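Local coordinates for DegV family protein (PDB 3FDJ), which is of unknown biochemical function but, as a member of the DegV family, probably binds a fatty acid or similar lipid, at residues A[179-184]-A[201-206]. Residues are numbered along the deposited sequence; the frame is centred on the assembly and turned at random.
Sequences AEVLGI and KCRGDK. With NA (sodium ion), chain E; ACY (acetic acid), chain F.
The guanidinium of R203 is the flat group here: G183 O stands 4.1 Å above one of its faces, displaced toward the rim, while an acetic acid molecule sits at its edge, in plane. L182 O and V181 CG1 also lie near the edge, L182 O about 25° out of the plane. Two edge nitrogens take the acetate as a fork, R203 NE giving its hydrogen to OXT at 2.6 Å and NH1 giving one to the other oxygen. NH1 also donates to L182 O at 3.0 Å, a bond bent to 143° at the hydrogen. An arginine suits this place because its chain is long enough to lay CB beside I184 CD1 and still bring NH1 to L182 O, with further N-H groups able to bind a carboxylate. A bend at chi3 (-85°) swings NE off the extended line of the chain. The side chains of R203 and I184 cross at about a right angle.

I184 supplies the apolar part. Its CD1 rests 3.8 Å from R203 CB and also touches the acetate, while CG2, the other branch, meets K201 CB at 3.9 Å. An alanine here would probably open a gap beside R203 CB and K201 CB, where CD1 and CG2 now lie, and leave the arginine chain less firmly packed.

G183 fits the type II turn V181–I184, closed by I184 N to V181 O, because a side chain at its backbone angles would press on the preceding carbonyl and run into R203 NH2. A water joins G183 O to G204 N, at the N-cap of helix 205-219. Close by, A179 O and I184 O bind a sodium ion together with K160 O and two waters.

The contact thus ties the loop entering strand 184-190 to the end of edge strand 196-203. The acetate, probably from the crystallisation liquor, suggests that the R203 guanidinium, probably positively charged, makes with the I184 methyl a spot that can hold a small carboxylate.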
loop_
_atom_site.group_PDB
_atom_site.type_symbol
_atom_site.label_atom_id
_atom_site.label_comp_id
_atom_site.label_asym_id
_atom_site.label_seq_id
_atom_site.Cartn_x
_atom_site.Cartn_y
_atom_site.Cartn_z
ATOM N N ALA A 179 -4.436 1.353 -20.921
ATOM C CA ALA A 179 -3.341 2.217 -20.531
ATOM C C ALA A 179 -2.205 2.117 -21.522
ATOM O O ALA A 179 -1.252 2.866 -21.409
ATOM C CB ALA A 179 -2.858 1.902 -19.082
ATOM N N GLU A 180 -2.310 1.231 -22.516
ATOM C CA GLU A 180 -1.292 1.142 -23.552
ATOM C C GLU A 180 -1.329 2.347 -24.479
ATOM O O GLU A 180 -0.340 2.620 -25.163
ATOM C CB GLU A 180 -1.427 -0.168 -24.346
ATOM C CG GLU A 180 -1.002 -1.394 -23.531
ATOM C CD GLU A 180 -1.489 -2.728 -24.116
ATOM O OE1 GLU A 180 -1.833 -2.791 -25.317
ATOM O OE2 GLU A 180 -1.543 -3.722 -23.352
ATOM N N VAL A 181 -2.464 3.056 -24.524
ATOM C CA VAL A 181 -2.609 4.254 -25.348
ATOM C C VAL A 181 -1.953 5.439 -24.628
ATOM O O VAL A 181 -2.196 5.658 -23.438
ATOM C CB VAL A 181 -4.099 4.560 -25.638
ATOM C CG1 VAL A 181 -4.284 5.922 -26.318
ATOM C CG2 VAL A 181 -4.693 3.450 -26.506
ATOM N N LEU A 182 -1.112 6.184 -25.348
ATOM C CA LEU A 182 -0.353 7.293 -24.731
ATOM C C LEU A 182 -1.294 8.389 -24.241
ATOM O O LEU A 182 -2.106 8.908 -25.011
ATOM C CB LEU A 182 0.631 7.892 -25.729
ATOM C CG LEU A 182 1.595 8.948 -25.163
ATOM C CD1 LEU A 182 2.612 8.299 -24.210
ATOM C CD2 LEU A 182 2.275 9.680 -26.284
ATOM N N GLY A 183 -1.171 8.735 -22.959
ATOM C CA GLY A 183 -2.027 9.746 -22.334
ATOM C C GLY A 183 -3.277 9.219 -21.640
ATOM O O GLY A 183 -4.050 10.004 -21.075
ATOM N N ILE A 184 -3.506 7.904 -21.705
ATOM C CA ILE A 184 -4.624 7.285 -21.019
ATOM C C ILE A 184 -4.142 6.607 -19.743
ATOM O O ILE A 184 -3.206 5.816 -19.781
ATOM C CB ILE A 184 -5.360 6.229 -21.900
ATOM C CG1 ILE A 184 -5.903 6.880 -23.155
ATOM C CG2 ILE A 184 -6.533 5.600 -21.127
ATOM C CD1 ILE A 184 -6.846 8.068 -22.874
ATOM N N LYS A 201 -11.329 4.690 -17.422
ATOM C CA LYS A 201 -10.120 5.256 -18.020
ATOM C C LYS A 201 -10.196 6.748 -17.894
ATOM O O LYS A 201 -11.271 7.319 -17.666
ATOM C CB LYS A 201 -10.028 4.874 -19.492
ATOM C CG LYS A 201 -10.934 5.671 -20.387
ATOM C CD LYS A 201 -11.047 5.079 -21.743
ATOM C CE LYS A 201 -10.610 6.020 -22.794
ATOM N NZ LYS A 201 -10.427 5.283 -24.068
ATOM N N CYS A 202 -9.069 7.404 -18.108
ATOM C CA CYS A 202 -9.035 8.810 -17.953
ATOM C C CYS A 202 -7.971 9.459 -18.826
ATOM O O CYS A 202 -6.822 9.039 -18.808
ATOM C CB CYS A 202 -8.740 9.045 -16.487
ATOM S SG CYS A 202 -8.985 10.657 -16.053
ATOM N N ARG A 203 -8.343 10.478 -19.604
ATOM C CA ARG A 203 -7.356 11.245 -20.368
ATOM C C ARG A 203 -6.983 12.576 -19.693
ATOM O O ARG A 203 -7.680 13.604 -19.857
ATOM C CB ARG A 203 -7.834 11.529 -21.799
ATOM C CG ARG A 203 -6.767 12.289 -22.611
ATOM C CD ARG A 203 -7.028 12.363 -24.129
ATOM N NE ARG A 203 -6.523 11.173 -24.810
ATOM C CZ ARG A 203 -5.237 10.926 -25.079
ATOM N NH1 ARG A 203 -4.906 9.787 -25.676
ATOM N NH2 ARG A 203 -4.283 11.795 -24.752
ATOM N N GLY A 204 -5.885 12.549 -18.958
ATOM C CA GLY A 204 -5.261 13.746 -18.425
ATOM C C GLY A 204 -5.586 14.033 -16.979
ATOM O O GLY A 204 -6.583 13.543 -16.436
ATOM N N ASP A 205 -4.747 14.868 -16.378
ATOM C CA ASP A 205 -4.852 15.214 -14.969
ATOM C C ASP A 205 -6.177 15.869 -14.578
ATOM O O ASP A 205 -6.766 15.507 -13.549
ATOM C CB ASP A 205 -3.726 16.154 -14.568
ATOM C CG ASP A 205 -2.334 15.536 -14.736
ATOM O OD1 ASP A 205 -2.215 14.296 -14.889
ATOM O OD2 ASP A 205 -1.355 16.326 -14.689
ATOM N N LYS A 206 -6.639 16.842 -15.355
ATOM C CA LYS A 206 -7.845 17.554 -14.948
ATOM C C LYS A 206 -9.058 16.622 -14.912
ATOM O O LYS A 206 -9.869 16.680 -13.982
ATOM C CB LYS A 206 -8.113 18.755 -15.843
ATOM C CG LYS A 206 -7.174 19.924 -15.540
ATOM C CD LYS A 206 -7.580 21.132 -16.353
ATOM C CE LYS A 206 -6.985 21.066 -17.729
ATOM N NZ LYS A 206 -5.620 21.661 -17.709
HETATM NA NA NA E . -1.114 5.168 -20.649
HETATM C C ACY F . -8.633 8.920 -25.980
HETATM O O ACY F . -7.528 8.366 -26.192
HETATM O OXT ACY F . -8.765 9.921 -25.227
HETATM C CH3 ACY F . -9.847 8.351 -26.668
HETATM O O HOH W 1 -3.958 10.524 -18.205
HETATM O O HOH W 2 -0.446 7.137 -20.186
HETATM O O HOH W 3 0.908 4.936 -21.675
#